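Local coordinates for protein acRAF (Thiomonas intermedia, PDB 4LOW) that acts as a RuBisCO assembly factor in the alpha-carboxysome and belongs to the pterin-4a-carbinolamine dehydratase family, at residues F19-F24 / Y57-L62. Residues are numbered along the deposited sequence; the frame is centred on the assembly and turned at random.
With FMT (formic acid), chain C.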
loop_
_atom_site.group_PDB
_atom_site.type_symbol
_atom_site.label_atom_id
_atom_site.label_comp_id
_atom_site.label_asym_id
_atom_site.label_seq_id
_atom_site.Cartn_x
_atom_site.Cartn_y
_atom_site.Cartn_z
ATOM N N PHE A 19 3.102 12.365 7.606
ATOM C CA PHE A 19 2.565 11.927 6.331
ATOM C C PHE A 19 3.542 12.349 5.233
ATOM O O PHE A 19 4.011 13.504 5.234
ATOM C CB PHE A 19 1.178 12.579 6.082
ATOM C CG PHE A 19 0.697 12.395 4.656
ATOM C CD1 PHE A 19 0.052 11.226 4.277
ATOM C CD2 PHE A 19 0.956 13.357 3.687
ATOM C CE1 PHE A 19 -0.249 10.993 2.942
ATOM C CE2 PHE A 19 0.702 13.091 2.350
ATOM C CZ PHE A 19 0.106 11.917 1.990
ATOM N N LYS A 20 3.773 11.480 4.226
ATOM C CA LYS A 20 4.516 11.952 3.073
ATOM C C LYS A 20 4.119 11.156 1.861
ATOM O O LYS A 20 3.933 9.942 1.915
ATOM C CB LYS A 20 6.034 11.836 3.292
ATOM C CG LYS A 20 6.871 12.452 2.176
ATOM C CD LYS A 20 8.324 12.584 2.634
ATOM C CE LYS A 20 9.218 12.944 1.488
ATOM N NZ LYS A 20 10.625 13.117 1.989
ATOM N N ARG A 21 4.053 11.850 0.728
ATOM C CA ARG A 21 3.822 11.233 -0.589
ATOM C C ARG A 21 5.112 11.184 -1.384
ATOM O O ARG A 21 5.841 12.192 -1.483
ATOM C CB ARG A 21 2.782 12.060 -1.340
ATOM C CG ARG A 21 2.520 11.621 -2.784
ATOM C CD ARG A 21 1.540 12.578 -3.463
ATOM N NE ARG A 21 1.072 12.083 -4.774
ATOM C CZ ARG A 21 0.026 11.289 -4.932
ATOM N NH1 ARG A 21 -0.643 10.843 -3.867
ATOM N NH2 ARG A 21 -0.380 10.957 -6.154
ATOM N N PHE A 22 5.398 10.045 -1.944
ATOM C CA PHE A 22 6.555 9.845 -2.806
ATOM C C PHE A 22 6.047 9.533 -4.186
ATOM O O PHE A 22 5.240 8.621 -4.332
ATOM C CB PHE A 22 7.361 8.649 -2.281
ATOM C CG PHE A 22 8.007 8.875 -0.932
ATOM C CD1 PHE A 22 7.285 8.707 0.246
ATOM C CD2 PHE A 22 9.317 9.320 -0.841
ATOM C CE1 PHE A 22 7.890 8.950 1.495
ATOM C CE2 PHE A 22 9.920 9.532 0.406
ATOM C CZ PHE A 22 9.201 9.361 1.550
ATOM N N ALA A 23 6.558 10.173 -5.221
ATOM C CA ALA A 23 6.133 9.879 -6.594
ATOM C C ALA A 23 7.346 9.421 -7.395
ATOM O O ALA A 23 8.480 9.863 -7.153
ATOM C CB ALA A 23 5.500 11.119 -7.222
ATOM N N PHE A 24 7.113 8.508 -8.337
ATOM C CA PHE A 24 8.169 7.867 -9.106
ATOM C C PHE A 24 7.857 7.921 -10.590
ATOM O O PHE A 24 6.706 8.059 -10.972
ATOM C CB PHE A 24 8.340 6.408 -8.647
ATOM C CG PHE A 24 8.681 6.307 -7.179
ATOM C CD1 PHE A 24 9.990 6.438 -6.733
ATOM C CD2 PHE A 24 7.689 6.147 -6.241
ATOM C CE1 PHE A 24 10.289 6.382 -5.358
ATOM C CE2 PHE A 24 7.990 6.091 -4.870
ATOM C CZ PHE A 24 9.284 6.226 -4.450
ATOM N N TYR A 57 3.098 6.154 -7.268
ATOM C CA TYR A 57 3.194 6.946 -6.058
ATOM C C TYR A 57 2.906 6.094 -4.847
ATOM O O TYR A 57 2.202 5.058 -4.952
ATOM C CB TYR A 57 2.222 8.179 -6.083
ATOM C CG TYR A 57 0.801 7.817 -6.394
ATOM C CD1 TYR A 57 -0.046 7.334 -5.398
ATOM C CD2 TYR A 57 0.317 7.856 -7.702
ATOM C CE1 TYR A 57 -1.341 6.927 -5.688
ATOM C CE2 TYR A 57 -0.983 7.437 -8.001
ATOM C CZ TYR A 57 -1.796 6.967 -6.986
ATOM O OH TYR A 57 -3.078 6.589 -7.320
ATOM N N VAL A 58 3.409 6.539 -3.705
ATOM C CA VAL A 58 3.224 5.840 -2.439
ATOM C C VAL A 58 3.039 6.893 -1.364
ATOM O O VAL A 58 3.888 7.786 -1.214
ATOM C CB VAL A 58 4.472 4.979 -2.093
ATOM C CG1 VAL A 58 4.264 4.271 -0.748
ATOM C CG2 VAL A 58 4.794 3.974 -3.190
ATOM N N ASN A 59 1.943 6.814 -0.620
ATOM C CA ASN A 59 1.633 7.722 0.466
ATOM C C ASN A 59 1.821 6.987 1.785
ATOM O O ASN A 59 1.211 5.928 1.985
ATOM C CB ASN A 59 0.171 8.125 0.366
ATOM C CG ASN A 59 -0.166 8.806 -0.937
ATOM O OD1 ASN A 59 0.271 9.931 -1.219
ATOM N ND2 ASN A 59 -1.016 8.159 -1.746
ATOM N N ILE A 60 2.659 7.495 2.678
ATOM C CA ILE A 60 2.947 6.800 3.920
ATOM C C ILE A 60 2.519 7.622 5.112
ATOM O O ILE A 60 2.774 8.825 5.181
ATOM C CB ILE A 60 4.462 6.545 3.979
ATOM C CG1 ILE A 60 4.900 5.737 2.743
ATOM C CG2 ILE A 60 4.842 5.819 5.296
ATOM C CD1 ILE A 60 6.371 5.568 2.606
ATOM N N THR A 61 1.878 6.959 6.084
ATOM C CA THR A 61 1.439 7.589 7.312
ATOM C C THR A 61 2.099 6.900 8.480
ATOM O O THR A 61 1.982 5.677 8.599
ATOM C CB THR A 61 -0.087 7.456 7.445
ATOM O OG1 THR A 61 -0.676 8.034 6.294
ATOM C CG2 THR A 61 -0.613 8.171 8.669
ATOM N N LEU A 62 2.779 7.661 9.355
ATOM C CA LEU A 62 3.436 7.085 10.519
ATOM C C LEU A 62 2.714 7.601 11.740
ATOM O O LEU A 62 2.434 8.796 11.829
ATOM C CB LEU A 62 4.909 7.533 10.600
ATOM C CG LEU A 62 5.738 7.299 9.360
ATOM C CD1 LEU A 62 7.168 7.844 9.522
ATOM C CD2 LEU A 62 5.757 5.829 8.922
HETATM C C FMT C . 3.864 15.602 1.685
HETATM O O1 FMT C . 4.135 14.742 0.800
HETATM O O2 FMT C . 4.767 15.786 2.682
#
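The guanidinium of Arg21 lies nearly flat on the Tyr57 ring, planes 20° apart, in an off-centre cation-pi stack: Arg21 NH2 sits over one face toward the rim, 3.4 Å from Tyr57 CG. At the guanidinium edge, Arg21 NH1 donates to Asn59 OD1 at 2.9 Å, on a lone pair in the amide plane, with OD1 itself somewhat out of the guanidinium plane and the N-H bent (132°). The Phe19 ring runs alongside the Asn59 side chain; Thr61 OG1 lies in the plane of the Phe19 ring, 3.8 Å from Phe19 CD1 at the edge, while Phe19 CZ approaches Asn59 OD1. This row covers one face of neighbouring antiparallel strands in the four-stranded sheet of the pterin-4a-carbinolamine dehydratase fold, whose helices 27-44 and 72-84 pack on the other face. Phe19 CG stands anti to the backbone N (chi1 168°), and the ring reaches across to the 57-62 strand. An alanine in place of Phe19 would probably leave the CB of Asn59 without its aromatic neighbour and open a gap between Asn59 and Thr61. On the helix-covered face, Phe22 CE1 meets Ile60 CD1 at 3.9 Å, and both side chains touch Val81; Phe24 CE2 packs more loosely against Val58 CG2. The extended chain of Lys20 leaves the pair for a salt bridge with Asp82, its NZ also bonding the backbone oxygens of His5 and His7, residues of the N-terminal tag. Paired backbone bonds join Lys20 to Ile60 and Phe22 to Val58. Arg21 N, in a non-hydrogen-bonded pair with Asn59, points outward from the 57-62 strand and donates to O1 of a formic acid molecule, probably from the crystallisation liquor, at 2.9 Å.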